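WA352 (Oryza sativa subsp. indica, PDB 5ZT3) is a mitochondrial protein linked to cytoplasmic male sterility in rice, seen here as its all-helical DUF8018-containing part, whose molecular activity is not established. Local coordinates at residues G25-V29 and Q30-R34; M79-G82 and A83-L86; D57-E60 and L61-I65. All blocks are in the same frame, centred on the assembly; numbering follows the deposited sequence.

Interaction 1 (G25-V29 and Q30-R34); sequences GGDSV and QSIQR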
loop_
_atom_site.group_PDB
_atom_site.type_symbol
_atom_site.label_atom_id
_atom_site.label_comp_id
_atom_site.label_asym_id
_atom_site.label_seq_id
_atom_site.Cartn_x
_atom_site.Cartn_y
_atom_site.Cartn_z
ATOM N N GLY A 25 -4.005 5.550 5.124
ATOM C CA GLY A 25 -2.556 5.491 5.065
ATOM C C GLY A 25 -1.927 6.459 4.095
ATOM O O GLY A 25 -0.752 6.311 3.750
ATOM N N GLY A 26 -2.676 7.460 3.637
ATOM C CA GLY A 26 -2.165 8.404 2.674
ATOM C C GLY A 26 -2.370 8.023 1.227
ATOM O O GLY A 26 -1.893 8.744 0.346
ATOM N N ASP A 27 -3.059 6.916 0.949
ATOM C CA ASP A 27 -3.372 6.517 -0.416
ATOM C C ASP A 27 -4.868 6.303 -0.567
ATOM O O ASP A 27 -5.603 6.131 0.406
ATOM C CB ASP A 27 -2.676 5.206 -0.818
ATOM C CG ASP A 27 -1.314 5.429 -1.432
ATOM O OD1 ASP A 27 -0.899 6.598 -1.567
ATOM O OD2 ASP A 27 -0.663 4.435 -1.804
ATOM N N SER A 28 -5.307 6.310 -1.822
ATOM C CA SER A 28 -6.646 5.890 -2.197
ATOM C C SER A 28 -6.514 5.028 -3.443
ATOM O O SER A 28 -5.451 4.973 -4.067
ATOM C CB SER A 28 -7.519 7.106 -2.513
ATOM O OG SER A 28 -6.960 7.827 -3.603
ATOM N N VAL A 29 -7.601 4.351 -3.819
ATOM C CA VAL A 29 -7.611 3.663 -5.110
ATOM C C VAL A 29 -7.209 4.623 -6.222
ATOM O O VAL A 29 -6.379 4.295 -7.086
ATOM C CB VAL A 29 -8.991 3.032 -5.373
ATOM C CG1 VAL A 29 -9.050 2.452 -6.791
ATOM C CG2 VAL A 29 -9.295 1.954 -4.339
ATOM N N GLN A 30 -7.774 5.834 -6.211
ATOM C CA GLN A 30 -7.499 6.782 -7.284
ATOM C C GLN A 30 -6.037 7.208 -7.301
ATOM O O GLN A 30 -5.435 7.330 -8.379
ATOM C CB GLN A 30 -8.417 7.994 -7.166
ATOM C CG GLN A 30 -9.816 7.752 -7.697
ATOM C CD GLN A 30 -10.720 8.955 -7.509
ATOM O OE1 GLN A 30 -10.477 9.800 -6.646
ATOM N NE2 GLN A 30 -11.761 9.043 -8.326
ATOM N N SER A 31 -5.432 7.428 -6.131
ATOM C CA SER A 31 -4.040 7.862 -6.134
ATOM C C SER A 31 -3.116 6.746 -6.604
ATOM O O SER A 31 -2.136 7.006 -7.313
ATOM C CB SER A 31 -3.627 8.433 -4.772
ATOM O OG SER A 31 -3.441 7.415 -3.805
ATOM N N ILE A 32 -3.432 5.494 -6.259
ATOM C CA ILE A 32 -2.647 4.371 -6.765
ATOM C C ILE A 32 -2.829 4.235 -8.269
ATOM O O ILE A 32 -1.865 3.989 -9.005
ATOM C CB ILE A 32 -3.015 3.078 -6.018
ATOM C CG1 ILE A 32 -2.620 3.195 -4.550
ATOM C CG2 ILE A 32 -2.375 1.857 -6.678
ATOM C CD1 ILE A 32 -3.245 2.125 -3.666
ATOM N N GLN A 33 -4.063 4.398 -8.745
ATOM C CA GLN A 33 -4.302 4.318 -10.183
ATOM C C GLN A 33 -3.490 5.366 -10.934
ATOM O O GLN A 33 -2.895 5.070 -11.976
ATOM C CB GLN A 33 -5.787 4.499 -10.465
ATOM C CG GLN A 33 -6.144 4.389 -11.928
ATOM C CD GLN A 33 -7.622 4.540 -12.164
ATOM O OE1 GLN A 33 -8.361 4.987 -11.289
ATOM N NE2 GLN A 33 -8.067 4.161 -13.348
ATOM N N ARG A 34 -3.434 6.585 -10.400
ATOM C CA ARG A 34 -2.626 7.636 -11.008
ATOM C C ARG A 34 -1.155 7.243 -11.065
ATOM O O ARG A 34 -0.479 7.468 -12.079
ATOM C CB ARG A 34 -2.831 8.930 -10.215
ATOM C CG ARG A 34 -2.089 10.152 -10.718
ATOM C CD ARG A 34 -2.720 11.424 -10.141
ATOM N NE ARG A 34 -2.523 11.566 -8.696
ATOM C CZ ARG A 34 -3.457 11.330 -7.776
ATOM N NH1 ARG A 34 -4.670 10.932 -8.137
ATOM N NH2 ARG A 34 -3.175 11.492 -6.487
HETATM O O HOH W 1 -1.037 9.367 -2.374
#

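Interaction 2 (M79-G82 and A83-L86); sequences MGWG and ARAL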
loop_
_atom_site.group_PDB
_atom_site.type_symbol
_atom_site.label_atom_id
_atom_site.label_comp_id
_atom_site.label_asym_id
_atom_site.label_seq_id
_atom_site.Cartn_x
_atom_site.Cartn_y
_atom_site.Cartn_z
ATOM N N MET A 79 -1.922 4.936 10.016
ATOM C CA MET A 79 -3.152 5.394 9.379
ATOM C C MET A 79 -2.957 6.685 8.593
ATOM O O MET A 79 -3.729 6.948 7.665
ATOM C CB MET A 79 -4.282 5.530 10.403
ATOM C CG MET A 79 -4.691 4.205 11.039
ATOM S SD MET A 79 -5.128 2.936 9.822
ATOM C CE MET A 79 -6.639 3.592 9.147
ATOM N N GLY A 80 -1.947 7.487 8.919
ATOM C CA GLY A 80 -1.724 8.713 8.179
ATOM C C GLY A 80 -0.762 8.576 7.014
ATOM O O GLY A 80 -0.985 9.174 5.957
ATOM N N TRP A 81 0.295 7.780 7.182
ATOM C CA TRP A 81 1.394 7.743 6.225
ATOM C C TRP A 81 1.838 6.327 5.876
ATOM O O TRP A 81 2.850 6.168 5.175
ATOM C CB TRP A 81 2.587 8.538 6.777
ATOM C CG TRP A 81 2.319 9.996 6.939
ATOM C CD1 TRP A 81 2.016 10.651 8.094
ATOM C CD2 TRP A 81 2.332 10.982 5.907
ATOM N NE1 TRP A 81 1.840 11.992 7.843
ATOM C CE2 TRP A 81 2.030 12.218 6.505
ATOM C CE3 TRP A 81 2.576 10.939 4.531
ATOM C CZ2 TRP A 81 1.962 13.406 5.777
ATOM C CZ3 TRP A 81 2.507 12.119 3.808
ATOM C CH2 TRP A 81 2.202 13.333 4.435
ATOM N N GLY A 82 1.097 5.305 6.303
ATOM C CA GLY A 82 1.546 3.939 6.117
ATOM C C GLY A 82 1.732 3.531 4.669
ATOM O O GLY A 82 2.595 2.702 4.368
ATOM N N ALA A 83 0.928 4.077 3.754
ATOM C CA ALA A 83 1.072 3.644 2.368
ATOM C C ALA A 83 2.457 3.963 1.830
ATOM O O ALA A 83 2.993 3.198 1.019
ATOM C CB ALA A 83 -0.030 4.236 1.493
ATOM N N ARG A 84 3.062 5.071 2.272
ATOM C CA ARG A 84 4.405 5.412 1.806
ATOM C C ARG A 84 5.425 4.366 2.222
ATOM O O ARG A 84 6.396 4.121 1.491
ATOM C CB ARG A 84 4.815 6.803 2.301
ATOM C CG ARG A 84 3.933 7.955 1.800
ATOM C CD ARG A 84 4.129 8.292 0.311
ATOM N NE ARG A 84 3.733 7.196 -0.570
ATOM C CZ ARG A 84 2.476 6.883 -0.878
ATOM N NH1 ARG A 84 1.466 7.589 -0.385
ATOM N NH2 ARG A 84 2.228 5.849 -1.667
ATOM N N ALA A 85 5.212 3.714 3.361
ATOM C CA ALA A 85 6.132 2.678 3.799
ATOM C C ALA A 85 6.025 1.418 2.954
ATOM O O ALA A 85 6.880 0.536 3.084
ATOM C CB ALA A 85 5.904 2.357 5.280
ATOM N N LEU A 86 5.018 1.315 2.095
ATOM C CA LEU A 86 4.829 0.149 1.245
ATOM C C LEU A 86 5.267 0.395 -0.201
ATOM O O LEU A 86 5.137 -0.505 -1.042
ATOM C CB LEU A 86 3.375 -0.323 1.302
ATOM C CG LEU A 86 2.892 -0.677 2.709
ATOM C CD1 LEU A 86 1.445 -1.134 2.689
ATOM C CD2 LEU A 86 3.768 -1.741 3.347
#

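Interaction 3 (D57-E60 and L61-I65); sequences DLFE and LKVEI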
loop_
_atom_site.group_PDB
_atom_site.type_symbol
_atom_site.label_atom_id
_atom_site.label_comp_id
_atom_site.label_asym_id
_atom_site.label_seq_id
_atom_site.Cartn_x
_atom_site.Cartn_y
_atom_site.Cartn_z
ATOM N N ASP A 57 -6.945 -3.840 -6.250
ATOM C CA ASP A 57 -6.326 -4.993 -5.604
ATOM C C ASP A 57 -5.184 -4.563 -4.698
ATOM O O ASP A 57 -5.047 -5.063 -3.570
ATOM C CB ASP A 57 -5.809 -5.977 -6.655
ATOM C CG ASP A 57 -6.920 -6.755 -7.344
ATOM O OD1 ASP A 57 -8.090 -6.654 -6.918
ATOM O OD2 ASP A 57 -6.610 -7.484 -8.315
ATOM N N LEU A 58 -4.357 -3.629 -5.169
ATOM C CA LEU A 58 -3.251 -3.143 -4.355
ATOM C C LEU A 58 -3.769 -2.447 -3.102
ATOM O O LEU A 58 -3.271 -2.682 -1.995
ATOM C CB LEU A 58 -2.366 -2.197 -5.168
ATOM C CG LEU A 58 -1.497 -2.810 -6.263
ATOM C CD1 LEU A 58 -0.903 -1.689 -7.105
ATOM C CD2 LEU A 58 -0.408 -3.697 -5.684
ATOM N N PHE A 59 -4.783 -1.592 -3.259
ATOM C CA PHE A 59 -5.257 -0.798 -2.128
ATOM C C PHE A 59 -5.815 -1.687 -1.027
ATOM O O PHE A 59 -5.521 -1.490 0.157
ATOM C CB PHE A 59 -6.319 0.196 -2.584
ATOM C CG PHE A 59 -6.769 1.148 -1.503
ATOM C CD1 PHE A 59 -5.896 2.084 -0.982
ATOM C CD2 PHE A 59 -8.067 1.120 -1.032
ATOM C CE1 PHE A 59 -6.304 2.967 0.016
ATOM C CE2 PHE A 59 -8.484 2.004 -0.041
ATOM C CZ PHE A 59 -7.603 2.931 0.465
ATOM N N GLU A 60 -6.629 -2.679 -1.398
ATOM C CA GLU A 60 -7.220 -3.550 -0.390
ATOM C C GLU A 60 -6.138 -4.251 0.421
ATOM O O GLU A 60 -6.243 -4.363 1.650
ATOM C CB GLU A 60 -8.147 -4.567 -1.057
ATOM C CG GLU A 60 -8.776 -5.548 -0.077
ATOM C CD GLU A 60 -10.077 -6.131 -0.592
ATOM O OE1 GLU A 60 -10.222 -6.258 -1.826
ATOM O OE2 GLU A 60 -10.953 -6.462 0.239
ATOM N N LEU A 61 -5.079 -4.713 -0.243
ATOM C CA LEU A 61 -3.985 -5.370 0.468
ATOM C C LEU A 61 -3.203 -4.385 1.328
ATOM O O LEU A 61 -2.842 -4.692 2.474
ATOM C CB LEU A 61 -3.045 -6.041 -0.528
ATOM C CG LEU A 61 -3.205 -7.541 -0.730
ATOM C CD1 LEU A 61 -2.189 -7.996 -1.715
ATOM C CD2 LEU A 61 -3.031 -8.276 0.572
ATOM N N LYS A 62 -2.898 -3.205 0.785
ATOM C CA LYS A 62 -2.188 -2.205 1.571
ATOM C C LYS A 62 -2.950 -1.871 2.841
ATOM O O LYS A 62 -2.350 -1.735 3.911
ATOM C CB LYS A 62 -2.007 -0.930 0.766
ATOM C CG LYS A 62 -0.988 -1.003 -0.326
ATOM C CD LYS A 62 -0.766 0.408 -0.845
ATOM C CE LYS A 62 -0.006 0.389 -2.127
ATOM N NZ LYS A 62 0.365 1.774 -2.505
ATOM N N VAL A 63 -4.271 -1.736 2.744
ATOM C CA VAL A 63 -5.067 -1.399 3.920
ATOM C C VAL A 63 -4.961 -2.493 4.972
ATOM O O VAL A 63 -4.824 -2.207 6.164
ATOM C CB VAL A 63 -6.522 -1.087 3.532
ATOM C CG1 VAL A 63 -7.396 -0.934 4.771
ATOM C CG2 VAL A 63 -6.577 0.180 2.697
ATOM N N GLU A 64 -4.980 -3.759 4.551
ATOM C CA GLU A 64 -4.843 -4.832 5.527
ATOM C C GLU A 64 -3.494 -4.761 6.232
ATOM O O GLU A 64 -3.411 -4.944 7.453
ATOM C CB GLU A 64 -5.046 -6.189 4.861
ATOM C CG GLU A 64 -6.489 -6.437 4.429
ATOM C CD GLU A 64 -7.489 -6.100 5.529
ATOM O OE1 GLU A 64 -7.288 -6.574 6.670
ATOM O OE2 GLU A 64 -8.451 -5.350 5.251
ATOM N N ILE A 65 -2.429 -4.485 5.487
ATOM C CA ILE A 65 -1.102 -4.371 6.088
ATOM C C ILE A 65 -1.037 -3.171 7.024
ATOM O O ILE A 65 -0.509 -3.258 8.140
ATOM C CB ILE A 65 -0.021 -4.289 4.995
ATOM C CG1 ILE A 65 0.087 -5.604 4.235
ATOM C CG2 ILE A 65 1.328 -3.901 5.583
ATOM C CD1 ILE A 65 0.858 -5.479 2.925
HETATM O O HOH W 2 -10.003 -6.725 2.914
#

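Interaction 1 (G25-V29 and Q30-R34)
D27 opens the contact. Its OD2 lies 3.6 Å from I32 CG1, and the two side chains cross at about a right angle. A water donates to D27 OD1 and has a weak link to S31 OG. The carboxylate is buried but well paired: OD1 forms a salt bridge with R35, and two more basic side chains, one at each oxygen, complete the pairing.

S28 comes next, as the N-cap of helix 29-37. Its OG accepts from S31 N at 3.0 Å. In return S28 N donates to S31 OG at 2.9 Å, almost straight at 173°. The two bonds make a capping box. Both hydroxyls sit between their own backbone N and carbonyl carbon (chi1 61° at S28, 75° at S31), which turns each one back to the other residue's N-H. S28 O then accepts from I32 N, and I32 CG1 packs 3.4 Å from the same oxygen.

V29 begins the helix proper, with V29 O accepting from Q33 N at 2.9 Å. Its side chain points away from the following turn. It packs on F59 of helix 45-72, while I32 meets A55 and K62 of that same helix.

Interaction 2 (M79-G82 and A83-L86)
G82 O accepts from A85 N at 3.0 Å. The N-H points poorly at the oxygen, with an angle of 129°, and the bond is weak. Side chains gather round the same carbonyl. A85 CB lies 3.4 Å from G82 O, and L86 CG is 3.8 Å from it. One residue back, W81 O accepts from R84 N in a second weak bond of 3.1 Å. R84 CB packs 3.5 Å from that oxygen.

Both bonds join residues three apart, as does the bond from L86 N to A83 O. Residues 83-85 have helical backbone angles but lack regular alpha-helical bonding. The chain thus carries the turn of the short helix 78-81 onward as a run of tight, 3-10-like turns. This leads into the loop before helix 98-111.

The main side-chain meeting is between W81 and R84. R84 CG comes to the edge of the indole, near the ring plane, with W81 CE3 4.3 Å away. This is a light touch. The R84 chain bends at chi2 (-72°) and again at chi3 (64°), which turns the guanidinium away from the indole and toward its acidic partners, D27 at NH1 and D87 at NE. The cation-pi partner of W81 is R126. A83 and A85 are buried, and A83 CB packs on D27. L86 is buried as well and rests against K62 and I65 of helix 45-72.

Interaction 3 (D57-E60 and L61-I65)
F59 and V63 meet one turn apart on the long alpha-helix 45-72. V63 CG2 sits over one face of the phenyl ring in a CH-pi contact, 3.8 Å from the centroid and 14° off the ring normal. It lies a little toward the rim, with F59 CZ the nearest ring atom. The phenyl group is anti to its own backbone N (chi1 -174°). It stands out from the helix and leans slightly toward V63, so that one face meets CG2. Y18 meets the F59 ring edge-to-face, and I32 of helix 29-37 also touches it. With an alanine at F59, V63 CG2 would probably lose the ring face it rests on, and a gap would open toward helix 29-37.

The backbone follows the i to i+4 pattern. K62 N donates to L58 O at 2.9 Å, and V63 N donates to F59 O at the same length. K62 CG also lies 3.3 Å from L58 O. The lysine chain beyond is extended and buried, and its NZ is paired with E95 and D27. L58 and L61 are buried too and pack on helix 98-111: L58 on L101, L61 on L98, H102 and L105.

The side of D57, E60 and E64 is looser. D57 and E64 are exposed, and E60 is partly so. The first backbone bond here, from L61 N to D57 O, is long and weak at 3.3 Å. E64 N donates to E60 O, but the two carboxylates do not touch. Their OE2 atoms stand 5.7 Å apart. One water bridges them, donating to E60 OE2 at 2.9 Å and to E64 OE2 at 3.1 Å.

Overall arrangement
The three interactions form a triangle, with each pair of centres about 11 Å apart. D27 ties them together. Its OD1 makes a 2.8 Å salt bridge to R84 NH1 of interaction 2, and its OD2 makes one of 2.9 Å to K62 NZ of interaction 3. Interactions 1 and 2 also meet through the backbone, where G25 O and A83 N are 2.8 Å apart, a probable hydrogen bond. Interactions 1 and 3 pack through V29 CG2, 3.6 Å from F59 CD2. Interactions 2 and 3 touch more lightly, with L86 CD1 3.9 Å from K62 CG. The central helix 45-72 thus has the cap of helix 29-37 and the turns after helix 78-81 against it.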